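Long-range contact in alpha-1,2-mannosyltransferase (Ktr4), putative (Neosartorya fumigata, PDB 7BOP), which is a putative fungal mannosyltransferase with a GT-A type fold, here holding guanosine-5'-diphosphate and a manganese ion: residues T86-Y100 with P195-R209. Numbering follows the deposited sequence.
Sequences TMKDLERTWNSKFNY and PKVQFFCNVDYDVFR. With GDP (guanosine-5'-diphosphate), chain H.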
ATOM      1  N   THR A  86      -3.717  -0.399  16.457  1.00 35.79           N
ATOM      2  CA  THR A  86      -3.629   0.426  15.264  1.00 36.73           C
ATOM      3  C   THR A  86      -4.713   1.503  15.202  1.00 34.89           C
ATOM      4  O   THR A  86      -4.423   2.657  14.910  1.00 32.58           O
ATOM      5  CB  THR A  86      -3.684  -0.451  14.011  1.00 36.95           C
ATOM      6  OG1 THR A  86      -2.542  -1.322  14.020  1.00 37.66           O
ATOM      7  CG2 THR A  86      -3.708   0.408  12.745  1.00 35.32           C
ATOM      8  N   MET A  87      -5.951   1.111  15.478  1.00 35.67           N
ATOM      9  CA  MET A  87      -7.076   2.049  15.510  1.00 35.36           C
ATOM     10  C   MET A  87      -6.826   3.184  16.500  1.00 35.01           C
ATOM     11  O   MET A  87      -7.072   4.342  16.179  1.00 33.20           O
ATOM     12  CB  MET A  87      -8.364   1.321  15.877  1.00 35.17           C
ATOM     13  CG  MET A  87      -8.909   0.410  14.801  1.00 36.53           C
ATOM     14  SD  MET A  87     -10.542  -0.249  15.229  1.00 36.94           S
ATOM     15  CE  MET A  87     -11.556   1.211  15.044  1.00 36.89           C
ATOM     16  N   LYS A  88      -6.313   2.853  17.691  1.00 36.27           N
ATOM     17  CA  LYS A  88      -5.998   3.868  18.703  1.00 36.94           C
ATOM     18  C   LYS A  88      -5.029   4.918  18.163  1.00 36.04           C
ATOM     19  O   LYS A  88      -5.219   6.109  18.385  1.00 34.55           O
ATOM     20  CB  LYS A  88      -5.418   3.245  19.976  1.00 38.66           C
ATOM     21  CG  LYS A  88      -6.456   2.561  20.855  1.00 42.84           C
ATOM     22  CD  LYS A  88      -5.795   1.898  22.060  1.00 46.59           C
ATOM     23  CE  LYS A  88      -6.808   1.166  22.932  1.00 50.04           C
ATOM     24  NZ  LYS A  88      -7.780   2.106  23.555  1.00 52.64           N
ATOM     25  N   ASP A  89      -4.002   4.466  17.447  1.00 34.28           N
ATOM     26  CA  ASP A  89      -3.015   5.383  16.870  1.00 33.36           C
ATOM     27  C   ASP A  89      -3.628   6.244  15.778  1.00 31.56           C
ATOM     28  O   ASP A  89      -3.410   7.458  15.746  1.00 31.86           O
ATOM     29  CB  ASP A  89      -1.821   4.617  16.276  1.00 34.45           C
ATOM     30  CG  ASP A  89      -0.782   4.194  17.318  1.00 36.04           C
ATOM     31  OD1 ASP A  89      -0.954   4.417  18.536  1.00 36.68           O
ATOM     32  OD2 ASP A  89       0.254   3.653  16.883  1.00 34.84           O
ATOM     33  N   LEU A  90      -4.364   5.619  14.864  1.00 32.28           N
ATOM     34  CA  LEU A  90      -4.921   6.358  13.732  1.00 33.60           C
ATOM     35  C   LEU A  90      -5.991   7.351  14.191  1.00 33.64           C
ATOM     36  O   LEU A  90      -6.040   8.499  13.724  1.00 31.94           O
ATOM     37  CB  LEU A  90      -5.440   5.414  12.642  1.00 35.32           C
ATOM     38  CG  LEU A  90      -5.824   6.082  11.311  1.00 37.52           C
ATOM     39  CD1 LEU A  90      -4.811   7.132  10.877  1.00 40.96           C
ATOM     40  CD2 LEU A  90      -5.985   5.033  10.232  1.00 38.32           C
ATOM     41  N   GLU A  91      -6.807   6.920  15.149  1.00 33.65           N
ATOM     42  CA  GLU A  91      -7.792   7.808  15.771  1.00 33.63           C
ATOM     43  C   GLU A  91      -7.139   8.984  16.511  1.00 32.80           C
ATOM     44  O   GLU A  91      -7.491  10.141  16.266  1.00 31.75           O
ATOM     45  CB  GLU A  91      -8.711   7.002  16.701  1.00 34.63           C
ATOM     46  CG  GLU A  91      -9.690   6.108  15.943  1.00 35.03           C
ATOM     47  CD  GLU A  91     -10.864   6.879  15.350  1.00 35.98           C
ATOM     48  OE1 GLU A  91     -11.197   7.945  15.901  1.00 36.68           O
ATOM     49  OE2 GLU A  91     -11.448   6.439  14.327  1.00 36.12           O
ATOM     50  N   ARG A  92      -6.162   8.700  17.372  1.00 33.42           N
ATOM     51  CA  ARG A  92      -5.491   9.747  18.144  1.00 35.88           C
ATOM     52  C   ARG A  92      -4.802  10.762  17.239  1.00 35.99           C
ATOM     53  O   ARG A  92      -4.899  11.971  17.472  1.00 33.36           O
ATOM     54  CB  ARG A  92      -4.452   9.149  19.105  1.00 39.44           C
ATOM     55  CG  ARG A  92      -3.831  10.169  20.056  1.00 43.57           C
ATOM     56  CD  ARG A  92      -2.686   9.588  20.877  1.00 47.16           C
ATOM     57  NE  ARG A  92      -1.542   9.205  20.037  1.00 49.05           N
ATOM     58  CZ  ARG A  92      -1.216   7.963  19.664  1.00 51.00           C
ATOM     59  NH1 ARG A  92      -1.929   6.902  20.048  1.00 50.74           N
ATOM     60  NH2 ARG A  92      -0.144   7.778  18.885  1.00 53.22           N
ATOM     61  N   THR A  93      -4.099  10.273  16.217  1.00 33.03           N
ATOM     62  CA  THR A  93      -3.331  11.165  15.365  1.00 32.12           C
ATOM     63  C   THR A  93      -4.150  11.898  14.318  1.00 30.66           C
ATOM     64  O   THR A  93      -3.738  12.968  13.879  1.00 30.76           O
ATOM     65  CB  THR A  93      -2.176  10.435  14.657  1.00 32.03           C
ATOM     66  OG1 THR A  93      -2.681   9.380  13.837  1.00 31.42           O
ATOM     67  CG2 THR A  93      -1.173   9.907  15.684  1.00 32.74           C
ATOM     68  N   TRP A  94      -5.283  11.331  13.910  1.00 30.72           N
ATOM     69  CA  TRP A  94      -6.028  11.849  12.760  1.00 31.00           C
ATOM     70  C   TRP A  94      -7.557  11.715  12.858  1.00 31.37           C
ATOM     71  O   TRP A  94      -8.261  12.726  12.855  1.00 32.57           O
ATOM     72  CB  TRP A  94      -5.533  11.187  11.462  1.00 30.39           C
ATOM     73  CG  TRP A  94      -6.117  11.821  10.247  1.00 29.80           C
ATOM     74  CD1 TRP A  94      -5.825  13.039   9.754  1.00 30.22           C
ATOM     75  CD2 TRP A  94      -7.139  11.283   9.412  1.00 29.99           C
ATOM     76  NE1 TRP A  94      -6.584  13.303   8.638  1.00 30.24           N
ATOM     77  CE2 TRP A  94      -7.399  12.234   8.403  1.00 30.24           C
ATOM     78  CE3 TRP A  94      -7.845  10.077   9.400  1.00 30.45           C
ATOM     79  CZ2 TRP A  94      -8.346  12.025   7.402  1.00 31.08           C
ATOM     80  CZ3 TRP A  94      -8.784   9.866   8.398  1.00 31.74           C
ATOM     81  CH2 TRP A  94      -9.030  10.844   7.419  1.00 30.70           C
ATOM     82  N   ASN A  95      -8.079  10.493  12.922  1.00 33.00           N
ATOM     83  CA  ASN A  95      -9.510  10.303  12.681  1.00 32.45           C
ATOM     84  C   ASN A  95     -10.452  10.774  13.812  1.00 35.10           C
ATOM     85  O   ASN A  95     -11.656  10.937  13.563  1.00 34.02           O
ATOM     86  CB  ASN A  95      -9.839   8.867  12.296  1.00 31.78           C
ATOM     87  CG  ASN A  95     -11.129   8.764  11.491  1.00 31.15           C
ATOM     88  OD1 ASN A  95     -11.343   9.525  10.550  1.00 32.32           O
ATOM     89  ND2 ASN A  95     -11.978   7.819  11.840  1.00 31.76           N
ATOM     90  N   SER A  96      -9.941  11.009  15.023  1.00 34.90           N
ATOM     91  CA  SER A  96     -10.800  11.571  16.079  1.00 37.15           C
ATOM     92  C   SER A  96     -11.276  12.973  15.712  1.00 37.56           C
ATOM     93  O   SER A  96     -12.305  13.409  16.202  1.00 37.88           O
ATOM     94  CB  SER A  96     -10.107  11.588  17.431  1.00 36.14           C
ATOM     95  OG  SER A  96      -8.991  12.431  17.398  1.00 39.23           O
ATOM     96  N   LYS A  97     -10.536  13.661  14.838  1.00 36.07           N
ATOM     97  CA  LYS A  97     -10.904  14.996  14.376  1.00 36.69           C
ATOM     98  C   LYS A  97     -11.775  14.981  13.117  1.00 36.50           C
ATOM     99  O   LYS A  97     -12.629  15.846  12.938  1.00 35.68           O
ATOM    100  CB  LYS A  97      -9.643  15.823  14.113  1.00 38.64           C
ATOM    101  CG  LYS A  97      -8.723  15.953  15.318  1.00 40.83           C
ATOM    102  CD  LYS A  97      -7.351  16.484  14.927  1.00 44.04           C
ATOM    103  CE  LYS A  97      -6.531  15.452  14.146  1.00 45.01           C
ATOM    104  NZ  LYS A  97      -5.079  15.599  14.411  1.00 47.06           N
ATOM    105  N   PHE A  98     -11.540  14.023  12.226  1.00 34.90           N
ATOM    106  CA  PHE A  98     -12.214  14.007  10.928  1.00 33.94           C
ATOM    107  C   PHE A  98     -13.360  13.002  10.839  1.00 33.80           C
ATOM    108  O   PHE A  98     -14.302  13.215  10.076  1.00 34.43           O
ATOM    109  CB  PHE A  98     -11.163  13.818   9.822  1.00 32.11           C
ATOM    110  CG  PHE A  98     -10.202  14.961   9.740  1.00 31.49           C
ATOM    111  CD1 PHE A  98     -10.605  16.173   9.201  1.00 31.70           C
ATOM    112  CD2 PHE A  98      -8.911  14.853  10.250  1.00 31.73           C
ATOM    113  CE1 PHE A  98      -9.743  17.248   9.137  1.00 32.20           C
ATOM    114  CE2 PHE A  98      -8.044  15.927  10.193  1.00 32.01           C
ATOM    115  CZ  PHE A  98      -8.457  17.125   9.634  1.00 32.82           C
ATOM    116  N   ASN A  99     -13.275  11.918  11.614  1.00 33.30           N
ATOM    117  CA  ASN A  99     -14.363  10.954  11.774  1.00 34.42           C
ATOM    118  C   ASN A  99     -14.854  10.315  10.478  1.00 35.42           C
ATOM    119  O   ASN A  99     -16.062  10.204  10.236  1.00 31.61           O
ATOM    120  CB  ASN A  99     -15.523  11.595  12.546  1.00 35.14           C
ATOM    121  CG  ASN A  99     -15.103  12.036  13.921  1.00 33.75           C
ATOM    122  OD1 ASN A  99     -14.796  11.208  14.770  1.00 35.23           O
ATOM    123  ND2 ASN A  99     -15.057  13.334  14.143  1.00 35.08           N
ATOM    124  N   TYR A 100     -13.904   9.903   9.636  1.00 32.81           N
ATOM    125  CA  TYR A 100     -14.229   9.093   8.474  1.00 31.92           C
ATOM    126  C   TYR A 100     -14.598   7.670   8.932  1.00 30.68           C
ATOM    127  O   TYR A 100     -14.096   7.191   9.957  1.00 31.47           O
ATOM    128  CB  TYR A 100     -13.063   9.092   7.467  1.00 30.91           C
ATOM    129  CG  TYR A 100     -13.055  10.288   6.562  1.00 30.72           C
ATOM    130  CD1 TYR A 100     -13.770  10.270   5.367  1.00 31.06           C
ATOM    131  CD2 TYR A 100     -12.355  11.450   6.896  1.00 31.02           C
ATOM    132  CE1 TYR A 100     -13.777  11.364   4.524  1.00 31.82           C
ATOM    133  CE2 TYR A 100     -12.364  12.553   6.058  1.00 32.00           C
ATOM    134  CZ  TYR A 100     -13.072  12.501   4.869  1.00 31.79           C
ATOM    135  OH  TYR A 100     -13.080  13.570   4.027  1.00 32.20           O
ATOM    136  N   PRO A 195      -3.523  -4.393  10.767  1.00 33.96           N
ATOM    137  CA  PRO A 195      -3.261  -4.524  12.199  1.00 35.59           C
ATOM    138  C   PRO A 195      -1.761  -4.497  12.524  1.00 35.93           C
ATOM    139  O   PRO A 195      -0.941  -4.793  11.667  1.00 36.34           O
ATOM    140  CB  PRO A 195      -3.867  -5.887  12.546  1.00 37.00           C
ATOM    141  CG  PRO A 195      -3.867  -6.642  11.274  1.00 38.93           C
ATOM    142  CD  PRO A 195      -4.066  -5.635  10.186  1.00 37.46           C
ATOM    143  N   LYS A 196      -1.437  -4.099  13.752  1.00 37.37           N
ATOM    144  CA  LYS A 196      -0.087  -4.088  14.284  1.00 39.36           C
ATOM    145  C   LYS A 196       0.818  -3.025  13.643  1.00 39.39           C
ATOM    146  O   LYS A 196       2.032  -3.192  13.609  1.00 42.58           O
ATOM    147  CB  LYS A 196       0.553  -5.477  14.174  1.00 40.95           C
ATOM    148  CG  LYS A 196       1.561  -5.774  15.279  1.00 46.25           C
ATOM    149  CD  LYS A 196       2.093  -7.194  15.147  1.00 50.51           C
ATOM    150  CE  LYS A 196       3.353  -7.419  15.967  1.00 56.31           C
ATOM    151  NZ  LYS A 196       3.060  -7.579  17.416  1.00 60.80           N
ATOM    152  N   VAL A 197       0.235  -1.943  13.142  1.00 35.14           N
ATOM    153  CA  VAL A 197       1.030  -0.826  12.629  1.00 34.61           C
ATOM    154  C   VAL A 197       0.914   0.337  13.590  1.00 34.14           C
ATOM    155  O   VAL A 197      -0.051   0.424  14.363  1.00 33.58           O
ATOM    156  CB  VAL A 197       0.621  -0.402  11.198  1.00 33.40           C
ATOM    157  CG1 VAL A 197       0.681  -1.594  10.262  1.00 34.14           C
ATOM    158  CG2 VAL A 197      -0.746   0.252  11.166  1.00 34.34           C
ATOM    159  N   GLN A 198       1.894   1.232  13.541  1.00 32.71           N
ATOM    160  CA  GLN A 198       1.873   2.434  14.369  1.00 32.34           C
ATOM    161  C   GLN A 198       1.792   3.699  13.528  1.00 32.02           C
ATOM    162  O   GLN A 198       2.351   3.775  12.430  1.00 29.43           O
ATOM    163  CB  GLN A 198       3.113   2.512  15.258  1.00 34.13           C
ATOM    164  CG  GLN A 198       3.449   1.242  16.023  1.00 34.82           C
ATOM    165  CD  GLN A 198       4.613   1.461  16.970  1.00 35.81           C
ATOM    166  OE1 GLN A 198       4.450   2.066  18.019  1.00 35.58           O
ATOM    167  NE2 GLN A 198       5.802   1.008  16.584  1.00 35.46           N
ATOM    168  N   PHE A 199       1.118   4.700  14.076  1.00 31.59           N
ATOM    169  CA  PHE A 199       1.137   6.067  13.545  1.00 31.26           C
ATOM    170  C   PHE A 199       1.694   6.971  14.625  1.00 32.65           C
ATOM    171  O   PHE A 199       1.231   6.934  15.774  1.00 34.35           O
ATOM    172  CB  PHE A 199      -0.253   6.526  13.110  1.00 30.60           C
ATOM    173  CG  PHE A 199      -0.824   5.722  11.992  1.00 29.96           C
ATOM    174  CD1 PHE A 199      -0.538   6.047  10.666  1.00 30.11           C
ATOM    175  CD2 PHE A 199      -1.623   4.616  12.249  1.00 30.40           C
ATOM    176  CE1 PHE A 199      -1.051   5.291   9.620  1.00 29.89           C
ATOM    177  CE2 PHE A 199      -2.137   3.857  11.205  1.00 31.37           C
ATOM    178  CZ  PHE A 199      -1.857   4.201   9.888  1.00 30.19           C
ATOM    179  N   PHE A 200       2.685   7.781  14.259  1.00 31.03           N
ATOM    180  CA  PHE A 200       3.477   8.544  15.215  1.00 31.26           C
ATOM    181  C   PHE A 200       3.192  10.039  15.274  1.00 32.16           C
ATOM    182  O   PHE A 200       3.611  10.672  16.234  1.00 31.14           O
ATOM    183  CB  PHE A 200       4.968   8.371  14.914  1.00 32.06           C
ATOM    184  CG  PHE A 200       5.454   6.946  14.986  1.00 31.73           C
ATOM    185  CD1 PHE A 200       5.453   6.254  16.193  1.00 32.24           C
ATOM    186  CD2 PHE A 200       5.934   6.296  13.839  1.00 31.43           C
ATOM    187  CE1 PHE A 200       5.917   4.944  16.255  1.00 32.88           C
ATOM    188  CE2 PHE A 200       6.405   4.998  13.901  1.00 32.04           C
ATOM    189  CZ  PHE A 200       6.397   4.316  15.110  1.00 32.06           C
ATOM    190  N   CYS A 201       2.523  10.605  14.259  1.00 31.78           N
ATOM    191  CA  CYS A 201       2.430  12.063  14.092  1.00 32.72           C
ATOM    192  C   CYS A 201       1.005  12.539  13.960  1.00 31.22           C
ATOM    193  O   CYS A 201       0.226  11.963  13.206  1.00 30.54           O
ATOM    194  CB  CYS A 201       3.185  12.535  12.843  1.00 34.72           C
ATOM    195  SG  CYS A 201       4.864  11.892  12.722  1.00 36.25           S
ATOM    196  N   ASN A 202       0.673  13.610  14.671  1.00 31.88           N
ATOM    197  CA  ASN A 202      -0.608  14.282  14.468  1.00 31.38           C
ATOM    198  C   ASN A 202      -0.649  14.834  13.059  1.00 29.94           C
ATOM    199  O   ASN A 202       0.319  15.424  12.590  1.00 30.42           O
ATOM    200  CB  ASN A 202      -0.819  15.403  15.483  1.00 33.33           C
ATOM    201  CG  ASN A 202      -1.051  14.871  16.884  1.00 34.70           C
ATOM    202  OD1 ASN A 202      -1.578  13.784  17.060  1.00 36.74           O
ATOM    203  ND2 ASN A 202      -0.644  15.625  17.879  1.00 36.85           N
ATOM    204  N   VAL A 203      -1.760  14.597  12.382  1.00 29.31           N
ATOM    205  CA  VAL A 203      -2.002  15.126  11.051  1.00 30.37           C
ATOM    206  C   VAL A 203      -3.256  15.995  11.165  1.00 31.46           C
ATOM    207  O   VAL A 203      -4.311  15.507  11.587  1.00 30.30           O
ATOM    208  CB  VAL A 203      -2.161  13.979  10.045  1.00 29.92           C
ATOM    209  CG1 VAL A 203      -2.541  14.502   8.659  1.00 31.61           C
ATOM    210  CG2 VAL A 203      -0.863  13.189   9.967  1.00 31.04           C
ATOM    211  N   ASP A 204      -3.127  17.268  10.800  1.00 31.11           N
ATOM    212  CA  ASP A 204      -4.153  18.275  11.076  1.00 33.65           C
ATOM    213  C   ASP A 204      -4.885  18.781   9.839  1.00 32.21           C
ATOM    214  O   ASP A 204      -5.444  19.872   9.859  1.00 33.24           O
ATOM    215  CB  ASP A 204      -3.506  19.432  11.853  1.00 34.82           C
ATOM    216  CG  ASP A 204      -3.084  19.019  13.245  1.00 35.91           C
ATOM    217  OD1 ASP A 204      -3.861  18.312  13.903  1.00 38.13           O
ATOM    218  OD2 ASP A 204      -1.979  19.385  13.672  1.00 40.22           O
ATOM    219  N   TYR A 205      -4.878  17.988   8.769  1.00 31.79           N
ATOM    220  CA  TYR A 205      -5.673  18.269   7.581  1.00 31.41           C
ATOM    221  C   TYR A 205      -6.333  16.990   7.088  1.00 31.60           C
ATOM    222  O   TYR A 205      -5.880  15.873   7.393  1.00 29.93           O
ATOM    223  CB  TYR A 205      -4.821  18.927   6.485  1.00 33.03           C
ATOM    224  CG  TYR A 205      -3.681  18.059   5.976  1.00 32.50           C
ATOM    225  CD1 TYR A 205      -2.453  18.012   6.652  1.00 32.97           C
ATOM    226  CD2 TYR A 205      -3.837  17.270   4.837  1.00 32.99           C
ATOM    227  CE1 TYR A 205      -1.403  17.201   6.194  1.00 31.60           C
ATOM    228  CE2 TYR A 205      -2.798  16.456   4.374  1.00 32.93           C
ATOM    229  CZ  TYR A 205      -1.579  16.424   5.063  1.00 32.20           C
ATOM    230  OH  TYR A 205      -0.555  15.612   4.595  1.00 31.27           O
ATOM    231  N   ASP A 206      -7.406  17.161   6.325  1.00 30.79           N
ATOM    232  CA  ASP A 206      -8.153  16.054   5.767  1.00 32.51           C
ATOM    233  C   ASP A 206      -7.365  15.475   4.573  1.00 31.27           C
ATOM    234  O   ASP A 206      -7.349  16.062   3.490  1.00 30.82           O
ATOM    235  CB  ASP A 206      -9.541  16.540   5.344  1.00 33.21           C
ATOM    236  CG  ASP A 206     -10.427  15.434   4.820  1.00 35.54           C
ATOM    237  OD1 ASP A 206      -9.898  14.381   4.386  1.00 33.97           O
ATOM    238  OD2 ASP A 206     -11.676  15.627   4.819  1.00 33.91           O
ATOM    239  N   VAL A 207      -6.731  14.324   4.781  1.00 30.93           N
ATOM    240  CA  VAL A 207      -5.849  13.742   3.755  1.00 31.33           C
ATOM    241  C   VAL A 207      -6.631  13.328   2.521  1.00 31.13           C
ATOM    242  O   VAL A 207      -6.108  13.377   1.414  1.00 29.86           O
ATOM    243  CB  VAL A 207      -5.009  12.546   4.268  1.00 31.81           C
ATOM    244  CG1 VAL A 207      -4.152  12.960   5.460  1.00 32.53           C
ATOM    245  CG2 VAL A 207      -5.875  11.342   4.604  1.00 33.29           C
ATOM    246  N   PHE A 208      -7.889  12.935   2.706  1.00 29.87           N
ATOM    247  CA  PHE A 208      -8.716  12.528   1.576  1.00 30.78           C
ATOM    248  C   PHE A 208      -9.037  13.699   0.660  1.00 30.95           C
ATOM    249  O   PHE A 208      -8.913  13.586  -0.562  1.00 31.91           O
ATOM    250  CB  PHE A 208     -10.008  11.851   2.044  1.00 31.18           C
ATOM    251  CG  PHE A 208      -9.809  10.494   2.646  1.00 30.18           C
ATOM    252  CD1 PHE A 208      -9.170   9.476   1.929  1.00 30.08           C
ATOM    253  CD2 PHE A 208     -10.313  10.197   3.911  1.00 30.85           C
ATOM    254  CE1 PHE A 208      -9.023   8.205   2.471  1.00 30.09           C
ATOM    255  CE2 PHE A 208     -10.166   8.922   4.455  1.00 31.04           C
ATOM    256  CZ  PHE A 208      -9.526   7.922   3.731  1.00 30.93           C
ATOM    257  N   ARG A 209      -9.417  14.831   1.239  1.00 31.24           N
ATOM    258  CA  ARG A 209      -9.696  16.023   0.442  1.00 32.01           C
ATOM    259  C   ARG A 209      -8.422  16.691  -0.062  1.00 31.02           C
ATOM    260  O   ARG A 209      -8.446  17.347  -1.096  1.00 30.56           O
ATOM    261  CB  ARG A 209     -10.580  16.993   1.214  1.00 34.02           C
ATOM    262  CG  ARG A 209     -11.936  16.369   1.509  1.00 34.22           C
ATOM    263  CD  ARG A 209     -12.926  17.385   2.043  1.00 35.62           C
ATOM    264  NE  ARG A 209     -13.332  18.353   1.019  1.00 36.61           N
ATOM    265  CZ  ARG A 209     -14.207  19.351   1.211  1.00 39.19           C
ATOM    266  NH1 ARG A 209     -14.783  19.539   2.399  1.00 37.58           N
ATOM    267  NH2 ARG A 209     -14.498  20.171   0.203  1.00 39.27           N
TER
HETATM  268  PB  GDP H 402       2.294  -9.044   5.685  1.00 50.77           P
HETATM  269  O1B GDP H 402       3.139  -9.832   6.644  1.00 50.65           O
HETATM  270  O2B GDP H 402       1.921  -7.636   6.179  1.00 47.74           O
HETATM  271  O3B GDP H 402       2.742  -9.073   4.236  1.00 48.79           O
HETATM  272  O3A GDP H 402       0.930  -9.929   5.686  1.00 49.25           O
HETATM  273  PA  GDP H 402      -0.279  -9.814   6.762  1.00 48.06           P
HETATM  274  O1A GDP H 402      -0.463 -11.138   7.464  1.00 47.04           O
HETATM  275  O2A GDP H 402      -0.101  -8.501   7.557  1.00 48.67           O
HETATM  276  O5' GDP H 402      -1.475  -9.698   5.692  1.00 46.05           O
HETATM  277  C5' GDP H 402      -1.706  -8.489   4.968  1.00 46.57           C
HETATM  278  C4' GDP H 402      -3.093  -7.941   5.295  1.00 46.69           C
HETATM  279  O4' GDP H 402      -4.082  -8.882   4.868  1.00 46.54           O
HETATM  280  C3' GDP H 402      -3.358  -7.742   6.781  1.00 45.40           C
HETATM  281  O3' GDP H 402      -4.276  -6.643   6.910  1.00 43.60           O
HETATM  282  C2' GDP H 402      -3.973  -9.055   7.239  1.00 46.38           C
HETATM  283  O2' GDP H 402      -4.839  -8.882   8.360  1.00 44.16           O
HETATM  284  C1' GDP H 402      -4.732  -9.488   5.989  1.00 45.21           C
HETATM  285  N9  GDP H 402      -4.836 -10.939   5.698  1.00 47.09           N
HETATM  286  C8  GDP H 402      -3.870 -11.803   5.278  1.00 45.68           C
HETATM  287  N7  GDP H 402      -4.398 -13.032   5.068  1.00 44.77           N
HETATM  288  C5  GDP H 402      -5.716 -12.964   5.341  1.00 45.48           C
HETATM  289  C6  GDP H 402      -6.870 -13.889   5.330  1.00 44.45           C
HETATM  290  O6  GDP H 402      -6.691 -15.072   5.000  1.00 41.97           O
HETATM  291  N1  GDP H 402      -8.088 -13.420   5.676  1.00 44.87           N
HETATM  292  C2  GDP H 402      -8.285 -12.122   6.026  1.00 44.27           C
HETATM  293  N2  GDP H 402      -9.522 -11.685   6.374  1.00 43.47           N
HETATM  294  N3  GDP H 402      -7.267 -11.226   6.067  1.00 43.81           N
HETATM  295  C4  GDP H 402      -6.000 -11.583   5.738  1.00 44.89           C
HETATM  296  O   HOH W   1       2.278   3.477  18.626  1.00 45.51           O
HETATM  297  O   HOH W   2      -0.186   0.215  17.191  1.00 50.07           O
HETATM  298  O   HOH W   3      -0.654  12.169  19.321  1.00 52.89           O
HETATM  299  O   HOH W   4       2.559   6.122  18.363  1.00 53.92           O
HETATM  300  O   HOH W   5      -1.335   9.803  11.514  1.00 38.41           O
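A hydrogen bond between W94 and Y205 is one of several that hold helix 80-98 of this GT-A type glycosyltransferase to the extended chain that runs from P195, in the guanosine-5'-diphosphate pocket, along the helix to the N-terminus of helix 207-213. W94 lies in a wider pi-type turn (91-95) within the helix. From CB, CG is set anti to the backbone N (chi1 -172°), and the indole lies along the passing chain: CD1 comes to 3.4 Å from V203 O with V203 CG1 beside it, NE1 donates to Y205 O at 2.9 Å with the acceptor in the ring plane, CZ2 touches V207 CG2, and CH2 meets F208 CE2 at 3.7 Å. F208 in turn directs its edge at the face of Y100, closing an aromatic cluster.

Two turns before W94, T86 OG1 accepts from V197 N (3.0 Å), and D89 OD2 takes F199 N on its anti side, tilted 31° from the carboxylate plane. The F199 ring lies against L90, whose CD1 stands 4.1 Å from the ring centroid in a CH-pi contact. Midway, T93 O is gripped from opposite faces by V203 N (3.0 Å, nearly straight at 172°) and K97 NZ. The same ammonium donates to V203 O and forms a salt bridge with D204, which K354 also pairs. D206 caps helix 207-213 through OD1, while its OD2 receives, on the syn lone pair, Y100 OH at 2.6 Å.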